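Local coordinates for hypothetical protein yxiM (Bacillus subtilis, PDB 2O14) that is an uncharacterized member of the GDSL lipolytic enzyme family and probably acts as an ester hydrolase, at residues 66-72 with 144-148. Sequence-based numbering, arbitrary orientation.
Sequences AVEFLAY and AFTLS
Residues 66-69 and 146-148 run as antiparallel strands (axes 4.5 Å apart, at 157°). Val67 and Leu147 form the hydrogen-bonded pair (Val67 N to Leu147 O 3.1 Å, Leu147 N to Val67 O 2.9 Å), Glu68 and Thr146 the non-hydrogen-bonded one (CA-CA 4.3 Å); all four are extended (phi -114 to -133°, psi 123 to 155°). Beyond Glu68-Thr146, Phe69 N hydrogen-bonds Phe145 O (2.8 Å). Ala66 CB points toward the partner strand, tight against Leu147 O (3.0 Å). The pairing joins strands 65-69 and 146-156 in one sheet of the galactose-binding-like β-sandwich domain; Phe69 and Phe145 reach strand 131-138 of the facing sheet. The Phe69 ring (chi1 m) sets its edge against Leu147 (chi1 t, chi2 p), with Phe69 CE2 3.9 Å and Val67 CG2 4.0 Å from Leu147 CB. On the other face, Glu68 CB meets Thr146 CG2 (4.1 Å), and Thr146 OG1 is hydrogen-bonded to Asn97 O. After Leu70 and Ala71, Tyr72 (chi1 p) returns, its ring face receiving the edge of Phe145 (chi1 m; most covered, 104 Å²) in a T-shaped stack: centroids 4.7 Å, planes 71°, Phe145 CE2 to Tyr72 CE1 3.6 Å. A water links Phe69 O (2.7 Å), Phe145 N (3.0 Å) and Glu68 OE2 (3.1 Å).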
loop_
_atom_site.group_PDB
_atom_site.type_symbol
_atom_site.label_atom_id
_atom_site.label_comp_id
_atom_site.label_asym_id
_atom_site.label_seq_id
_atom_site.Cartn_x
_atom_site.Cartn_y
_atom_site.Cartn_z
ATOM N N ALA A 66 1.651 -1.575 -24.176
ATOM C CA ALA A 66 2.526 -1.461 -23.017
ATOM C C ALA A 66 3.865 -2.146 -23.226
ATOM O O ALA A 66 4.135 -2.698 -24.287
ATOM C CB ALA A 66 1.832 -2.068 -21.797
ATOM N N VAL A 67 4.708 -2.075 -22.201
ATOM C CA VAL A 67 6.003 -2.742 -22.210
ATOM C C VAL A 67 5.922 -3.708 -21.042
ATOM O O VAL A 67 5.244 -3.428 -20.047
ATOM C CB VAL A 67 7.186 -1.773 -21.954
ATOM C CG1 VAL A 67 7.484 -0.956 -23.209
ATOM C CG2 VAL A 67 6.868 -0.866 -20.782
ATOM N N GLU A 68 6.584 -4.849 -21.167
ATOM C CA GLU A 68 6.588 -5.837 -20.097
ATOM C C GLU A 68 7.987 -5.976 -19.507
ATOM O O GLU A 68 8.972 -6.086 -20.239
ATOM C CB GLU A 68 6.134 -7.195 -20.621
ATOM C CG GLU A 68 6.052 -8.244 -19.540
ATOM C CD GLU A 68 5.548 -9.568 -20.054
ATOM O OE1 GLU A 68 5.030 -9.608 -21.192
ATOM O OE2 GLU A 68 5.661 -10.565 -19.311
ATOM N N PHE A 69 8.075 -5.952 -18.185
ATOM C CA PHE A 69 9.364 -6.106 -17.524
ATOM C C PHE A 69 9.610 -7.603 -17.365
ATOM O O PHE A 69 8.921 -8.274 -16.590
ATOM C CB PHE A 69 9.338 -5.418 -16.163
ATOM C CG PHE A 69 9.254 -3.919 -16.247
ATOM C CD1 PHE A 69 10.387 -3.133 -16.065
ATOM C CD2 PHE A 69 8.039 -3.288 -16.515
ATOM C CE1 PHE A 69 10.313 -1.738 -16.145
ATOM C CE2 PHE A 69 7.955 -1.895 -16.596
ATOM C CZ PHE A 69 9.092 -1.123 -16.411
ATOM N N LEU A 70 10.582 -8.117 -18.114
ATOM C CA LEU A 70 10.931 -9.534 -18.083
ATOM C C LEU A 70 11.823 -9.867 -16.887
ATOM O O LEU A 70 11.846 -10.999 -16.405
ATOM C CB LEU A 70 11.622 -9.924 -19.390
ATOM C CG LEU A 70 10.779 -9.680 -20.643
ATOM C CD1 LEU A 70 11.553 -10.124 -21.880
ATOM C CD2 LEU A 70 9.469 -10.439 -20.532
ATOM N N ALA A 71 12.572 -8.875 -16.430
ATOM C CA ALA A 71 13.423 -9.019 -15.263
ATOM C C ALA A 71 12.791 -8.043 -14.282
ATOM O O ALA A 71 12.371 -6.955 -14.677
ATOM C CB ALA A 71 14.847 -8.609 -15.592
ATOM N N TYR A 72 12.685 -8.426 -13.014
ATOM C CA TYR A 72 12.082 -7.541 -12.027
ATOM C C TYR A 72 12.705 -7.691 -10.644
ATOM O O TYR A 72 13.756 -8.309 -10.495
ATOM C CB TYR A 72 10.568 -7.781 -11.961
ATOM C CG TYR A 72 10.206 -9.236 -11.844
ATOM C CD1 TYR A 72 10.089 -10.036 -12.977
ATOM C CD2 TYR A 72 10.046 -9.828 -10.599
ATOM C CE1 TYR A 72 9.826 -11.396 -12.866
ATOM C CE2 TYR A 72 9.787 -11.181 -10.475
ATOM C CZ TYR A 72 9.680 -11.958 -11.610
ATOM O OH TYR A 72 9.455 -13.305 -11.476
ATOM N N ALA A 144 2.234 -11.323 -15.843
ATOM C CA ALA A 144 2.903 -10.272 -16.598
ATOM C C ALA A 144 2.958 -8.935 -15.864
ATOM O O ALA A 144 1.938 -8.420 -15.399
ATOM C CB ALA A 144 2.221 -10.092 -17.948
ATOM N N PHE A 145 4.161 -8.377 -15.761
ATOM C CA PHE A 145 4.351 -7.084 -15.107
ATOM C C PHE A 145 4.498 -6.081 -16.245
ATOM O O PHE A 145 5.559 -5.959 -16.856
ATOM C CB PHE A 145 5.593 -7.144 -14.218
ATOM C CG PHE A 145 5.527 -8.245 -13.199
ATOM C CD1 PHE A 145 4.392 -8.400 -12.407
ATOM C CD2 PHE A 145 6.570 -9.157 -13.059
ATOM C CE1 PHE A 145 4.290 -9.448 -11.493
ATOM C CE2 PHE A 145 6.481 -10.212 -12.146
ATOM C CZ PHE A 145 5.340 -10.357 -11.366
ATOM N N THR A 146 3.405 -5.387 -16.532
ATOM C CA THR A 146 3.342 -4.446 -17.640
ATOM C C THR A 146 3.071 -2.996 -17.265
ATOM O O THR A 146 2.447 -2.710 -16.242
ATOM C CB THR A 146 2.242 -4.872 -18.605
ATOM O OG1 THR A 146 0.986 -4.817 -17.921
ATOM C CG2 THR A 146 2.474 -6.293 -19.089
ATOM N N LEU A 147 3.516 -2.087 -18.128
ATOM C CA LEU A 147 3.338 -0.656 -17.905
ATOM C C LEU A 147 2.819 0.015 -19.184
ATOM O O LEU A 147 3.456 -0.077 -20.230
ATOM C CB LEU A 147 4.680 -0.036 -17.482
ATOM C CG LEU A 147 4.673 1.474 -17.212
ATOM C CD1 LEU A 147 3.724 1.797 -16.070
ATOM C CD2 LEU A 147 6.079 1.950 -16.893
ATOM N N SER A 148 1.670 0.685 -19.106
ATOM C CA SER A 148 1.099 1.360 -20.274
ATOM C C SER A 148 1.429 2.840 -20.337
ATOM O O SER A 148 1.624 3.386 -21.416
ATOM C CB SER A 148 -0.431 1.211 -20.311
ATOM O OG SER A 148 -0.830 -0.050 -20.816
HETATM O O HOH W 1 6.715 -9.766 -16.556
#